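Apc35852 (Geobacillus stearothermophilus, PDB 1U9C) is of unknown function but belongs to the DJ-1/PfpI family, whose members include chaperones and cysteine proteases. Local coordinates at residues F193-R196 / I201-Q204; L36-K41 / A92-G97. All blocks are in the same frame, centred on the assembly; numbering follows the deposited sequence.

Interaction 1 (F193-R196 / I201-Q204)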
loop_
_atom_site.group_PDB
_atom_site.type_symbol
_atom_site.label_atom_id
_atom_site.label_comp_id
_atom_site.label_asym_id
_atom_site.label_seq_id
_atom_site.Cartn_x
_atom_site.Cartn_y
_atom_site.Cartn_z
ATOM N N PHE A 193 11.124 8.419 -3.788
ATOM C CA PHE A 193 11.511 8.495 -2.416
ATOM C C PHE A 193 10.843 7.376 -1.627
ATOM O O PHE A 193 9.605 7.281 -1.565
ATOM C CB PHE A 193 11.125 9.842 -1.789
ATOM C CG PHE A 193 11.608 9.963 -0.380
ATOM C CD1 PHE A 193 12.969 10.166 -0.114
ATOM C CD2 PHE A 193 10.747 9.808 0.673
ATOM C CE1 PHE A 193 13.412 10.231 1.183
ATOM C CE2 PHE A 193 11.201 9.894 1.981
ATOM C CZ PHE A 193 12.538 10.096 2.235
ATOM N N SER A 194 11.646 6.525 -1.006
ATOM C CA SER A 194 11.109 5.547 -0.087
ATOM C C SER A 194 11.985 5.384 1.132
ATOM O O SER A 194 13.174 5.769 1.143
ATOM C CB SER A 194 10.922 4.180 -0.740
ATOM O OG SER A 194 12.168 3.732 -1.254
ATOM N N VAL A 195 11.393 4.849 2.188
ATOM C CA VAL A 195 12.084 4.766 3.465
ATOM C C VAL A 195 11.866 3.458 4.137
ATOM O O VAL A 195 10.819 2.876 4.027
ATOM C CB VAL A 195 11.711 5.892 4.382
ATOM C CG1 VAL A 195 10.285 5.823 4.800
ATOM C CG2 VAL A 195 12.658 5.915 5.574
ATOM N N ARG A 196 12.909 2.951 4.780
ATOM C CA ARG A 196 12.828 1.824 5.673
ATOM C C ARG A 196 13.123 2.260 7.111
ATOM O O ARG A 196 14.171 2.859 7.377
ATOM C CB ARG A 196 13.804 0.760 5.236
ATOM C CG ARG A 196 13.915 -0.396 6.198
ATOM C CD ARG A 196 14.714 -1.554 5.727
ATOM N NE ARG A 196 14.706 -2.672 6.683
ATOM C CZ ARG A 196 15.404 -3.771 6.549
ATOM N NH1 ARG A 196 16.277 -3.925 5.561
ATOM N NH2 ARG A 196 15.296 -4.710 7.471
ATOM N N ILE A 201 8.172 -0.162 5.802
ATOM C CA ILE A 201 8.748 0.407 4.593
ATOM C C ILE A 201 7.649 1.174 3.845
ATOM O O ILE A 201 6.565 0.637 3.647
ATOM C CB ILE A 201 9.258 -0.771 3.745
ATOM C CG1 ILE A 201 10.456 -1.422 4.435
ATOM C CG2 ILE A 201 9.648 -0.311 2.347
ATOM C CD1 ILE A 201 10.855 -2.748 3.889
ATOM N N THR A 202 7.909 2.390 3.441
ATOM C CA THR A 202 6.922 3.220 2.784
ATOM C C THR A 202 7.539 3.957 1.645
ATOM O O THR A 202 8.741 4.295 1.652
ATOM C CB THR A 202 6.261 4.198 3.773
ATOM O OG1 THR A 202 7.217 4.888 4.581
ATOM C CG2 THR A 202 5.355 3.474 4.738
ATOM N N GLY A 203 6.696 4.297 0.671
ATOM C CA GLY A 203 7.099 5.014 -0.544
ATOM C C GLY A 203 6.130 6.163 -0.776
ATOM O O GLY A 203 4.964 6.098 -0.416
ATOM N N GLN A 204 6.592 7.224 -1.417
ATOM C CA GLN A 204 5.836 8.483 -1.501
ATOM C C GLN A 204 4.812 8.575 -2.625
ATOM O O GLN A 204 3.781 9.187 -2.467
ATOM C CB GLN A 204 6.846 9.621 -1.631
ATOM C CG GLN A 204 6.263 11.001 -1.429
ATOM C CD GLN A 204 7.296 12.067 -1.510
ATOM O OE1 GLN A 204 8.386 11.898 -0.981
ATOM N NE2 GLN A 204 7.000 13.118 -2.243
#
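Ser194-Arg196 and Ile201-Gly203 run antiparallel with their axes 4.7 Å apart, as the two arms of a beta hairpin. Val195 and Thr202 form the hydrogen-bonded pair, Val195 N reaching Thr202 O at 2.8 Å and Thr202 N reaching Val195 O at 3.0 Å. Past the strand ends, Gln204 N donates to Phe193 O at 3.0 Å. On the face shared by Val195 and Thr202 the side chains lie alongside each other, Val195 CG1 only 3.2 Å from Thr202 OG1; this hydroxyl is hydrogen-bonded to Thr153 N. Gln204, extended beyond CG, brings OE1 to 3.5 Å from Phe193 CB and obliquely up to the ring, the two planes turned by 60°. That OE1 is hydrogen-bonded to Gly187 N. On the other face, Arg196 CG rests on Ile201 CG1 at 4.0 Å, while farther along the extended chain NE is hydrogen-bonded to Gly198 O and NH1 forms a salt bridge with Glu222. Helix 209-221 covers this side, touching Ile201 and Arg196 and supplying Ser211 and Lys215 to Ser194 OG. The opposite face meets strand 151-152. Through Ile201 and Gly203 the hairpin is hydrogen-bonded to strand 124-127, with 194-197 as the outermost strand of the main sheet.

Interaction 2 (L36-K41 / A92-G97)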
loop_
_atom_site.group_PDB
_atom_site.type_symbol
_atom_site.label_atom_id
_atom_site.label_comp_id
_atom_site.label_asym_id
_atom_site.label_seq_id
_atom_site.Cartn_x
_atom_site.Cartn_y
_atom_site.Cartn_z
ATOM N N LEU A 36 5.713 -7.639 -10.134
ATOM C CA LEU A 36 6.715 -8.208 -11.045
ATOM C C LEU A 36 8.034 -8.420 -10.287
ATOM O O LEU A 36 8.701 -9.462 -10.468
ATOM C CB LEU A 36 6.936 -7.268 -12.256
ATOM C CG LEU A 36 8.009 -7.608 -13.291
ATOM C CD1 LEU A 36 7.630 -8.911 -13.953
ATOM C CD2 LEU A 36 8.237 -6.523 -14.326
ATOM N N VAL A 37 8.499 -7.458 -9.474
ATOM C CA VAL A 37 9.695 -7.625 -8.655
ATOM C C VAL A 37 9.595 -8.875 -7.802
ATOM O O VAL A 37 10.535 -9.715 -7.759
ATOM C CB VAL A 37 9.964 -6.351 -7.762
ATOM C CG1 VAL A 37 11.028 -6.624 -6.648
ATOM C CG2 VAL A 37 10.381 -5.144 -8.608
ATOM N N PHE A 38 8.468 -9.038 -7.098
ATOM C CA PHE A 38 8.313 -10.199 -6.225
ATOM C C PHE A 38 8.243 -11.524 -6.993
ATOM O O PHE A 38 8.849 -12.519 -6.587
ATOM C CB PHE A 38 7.080 -10.013 -5.322
ATOM C CG PHE A 38 7.132 -8.797 -4.431
ATOM C CD1 PHE A 38 8.308 -8.311 -3.895
ATOM C CD2 PHE A 38 5.961 -8.127 -4.129
ATOM C CE1 PHE A 38 8.330 -7.205 -3.095
ATOM C CE2 PHE A 38 5.998 -7.019 -3.325
ATOM C CZ PHE A 38 7.181 -6.565 -2.811
ATOM N N GLN A 39 7.521 -11.530 -8.104
ATOM C CA GLN A 39 7.498 -12.731 -8.954
ATOM C C GLN A 39 8.909 -13.064 -9.452
ATOM O O GLN A 39 9.270 -14.274 -9.431
ATOM C CB GLN A 39 6.534 -12.507 -10.133
ATOM C CG GLN A 39 5.107 -12.498 -9.736
ATOM C CD GLN A 39 4.656 -13.830 -9.233
ATOM O OE1 GLN A 39 4.161 -13.973 -8.119
ATOM N NE2 GLN A 39 4.920 -14.842 -10.027
ATOM N N GLU A 40 9.722 -12.067 -9.860
ATOM C CA GLU A 40 11.131 -12.299 -10.365
ATOM C C GLU A 40 11.980 -12.929 -9.299
ATOM O O GLU A 40 12.929 -13.671 -9.599
ATOM C CB GLU A 40 11.774 -10.951 -10.774
ATOM C CG GLU A 40 11.311 -10.368 -12.109
ATOM C CD GLU A 40 11.709 -8.895 -12.358
ATOM O OE1 GLU A 40 12.082 -8.099 -11.446
ATOM O OE2 GLU A 40 11.627 -8.457 -13.527
ATOM N N LYS A 41 11.754 -12.609 -8.051
ATOM C CA LYS A 41 12.519 -13.167 -6.977
ATOM C C LYS A 41 12.058 -14.566 -6.612
ATOM O O LYS A 41 12.683 -15.223 -5.756
ATOM C CB LYS A 41 12.397 -12.308 -5.706
ATOM C CG LYS A 41 13.191 -11.053 -5.698
ATOM C CD LYS A 41 14.721 -11.289 -5.755
ATOM C CE LYS A 41 15.317 -11.965 -4.553
ATOM N NZ LYS A 41 16.832 -12.053 -4.688
ATOM N N ALA A 92 5.540 -10.812 4.411
ATOM C CA ALA A 92 5.394 -9.379 4.145
ATOM C C ALA A 92 3.973 -9.073 3.658
ATOM O O ALA A 92 3.377 -9.932 2.957
ATOM C CB ALA A 92 6.402 -8.835 3.124
ATOM N N ILE A 93 3.504 -7.865 3.932
ATOM C CA ILE A 93 2.257 -7.345 3.298
ATOM C C ILE A 93 2.690 -6.079 2.598
ATOM O O ILE A 93 3.505 -5.276 3.080
ATOM C CB ILE A 93 1.161 -7.107 4.377
ATOM C CG1 ILE A 93 -0.133 -6.671 3.686
ATOM C CG2 ILE A 93 1.554 -6.103 5.427
ATOM C CD1 ILE A 93 -1.305 -6.594 4.703
ATOM N N PHE A 94 2.079 -5.880 1.404
ATOM C CA PHE A 94 2.342 -4.729 0.555
ATOM C C PHE A 94 1.032 -4.063 0.146
ATOM O O PHE A 94 0.185 -4.732 -0.420
ATOM C CB PHE A 94 3.119 -5.213 -0.682
ATOM C CG PHE A 94 3.770 -4.099 -1.457
ATOM C CD1 PHE A 94 5.113 -3.807 -1.300
ATOM C CD2 PHE A 94 3.029 -3.268 -2.309
ATOM C CE1 PHE A 94 5.693 -2.762 -1.985
ATOM C CE2 PHE A 94 3.634 -2.225 -2.974
ATOM C CZ PHE A 94 4.974 -1.997 -2.790
ATOM N N LEU A 95 0.926 -2.775 0.412
ATOM C CA LEU A 95 -0.275 -1.969 0.108
ATOM C C LEU A 95 -0.011 -0.948 -0.952
ATOM O O LEU A 95 0.519 0.123 -0.673
ATOM C CB LEU A 95 -0.747 -1.244 1.395
ATOM C CG LEU A 95 -1.061 -2.123 2.594
ATOM C CD1 LEU A 95 -1.555 -1.260 3.759
ATOM C CD2 LEU A 95 -1.918 -3.209 2.328
ATOM N N PRO A 96 -0.342 -1.253 -2.211
ATOM C CA PRO A 96 -0.332 -0.228 -3.225
ATOM C C PRO A 96 -1.377 0.836 -2.908
ATOM O O PRO A 96 -2.284 0.672 -2.115
ATOM C CB PRO A 96 -0.745 -1.009 -4.476
ATOM C CG PRO A 96 -0.371 -2.427 -4.191
ATOM C CD PRO A 96 -0.763 -2.542 -2.746
ATOM N N GLY A 97 -1.257 1.942 -3.648
ATOM C CA GLY A 97 -2.147 3.112 -3.507
ATOM C C GLY A 97 -3.204 3.307 -4.560
ATOM O O GLY A 97 -3.819 2.357 -5.056
#
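Phe38, on helix 28-40, points its ring edge at the face of Phe94 from strand 92-95. From CB the side chain sets out toward the strand, with CG anti to the carbonyl carbon and beside the backbone N (chi1 -60°), which sends the ring edge across to Phe94. The contact with Phe94 is made at the far end of the ring: CE2 lies 3.9 Å from Phe94 CD1 and 4.1 Å from Phe94 CG, and CZ at the tip comes to 3.8 Å from Phe94 CD1. The ring centroids are 5.6 Å apart and the planes meet at 73°, an offset edge-to-face pair in which the edge of Phe38 reaches one side of the Phe94 ring and not its middle. Pro96 CG lies at the edge of the Phe94 ring, in its plane. Val8 of strand 7-12 and Val216 of helix 209-221 also pack on Phe38, and Pro34 and Ala126 on Phe94. Without the Phe38 ring, as with an alanine here, Phe94 would probably lose its edge-on aromatic partner and a gap would open between helix and strand. This buried, wholly apolar contact is helix-on-sheet packing in the alpha/beta sandwich of the DJ-1/PfpI fold, joining helix 28-40 to a central strand of the parallel part of the sheet.

Interactions 1 and 2 belong to the same seven-stranded sheet, with centres about 14 Å apart and nearest atoms about 6 Å apart, so they do not touch. Strand 124-127 lies between them, hydrogen-bonded to Ile93 on one side and to Ile201 and Gly203 on the other. Helix 209-221 also spans both: it packs on Ser194, Arg196 and Ile201 of interaction 1 and on Phe38 of interaction 2. One contact is thus the antiparallel edge of the sheet, the other the packing of helix 28-40 on a central strand. Strand 124-127 leads to Cys129, found here as 3-sulfinoalanine, which probably corresponds to the reactive cysteine of the DJ-1/PfpI family.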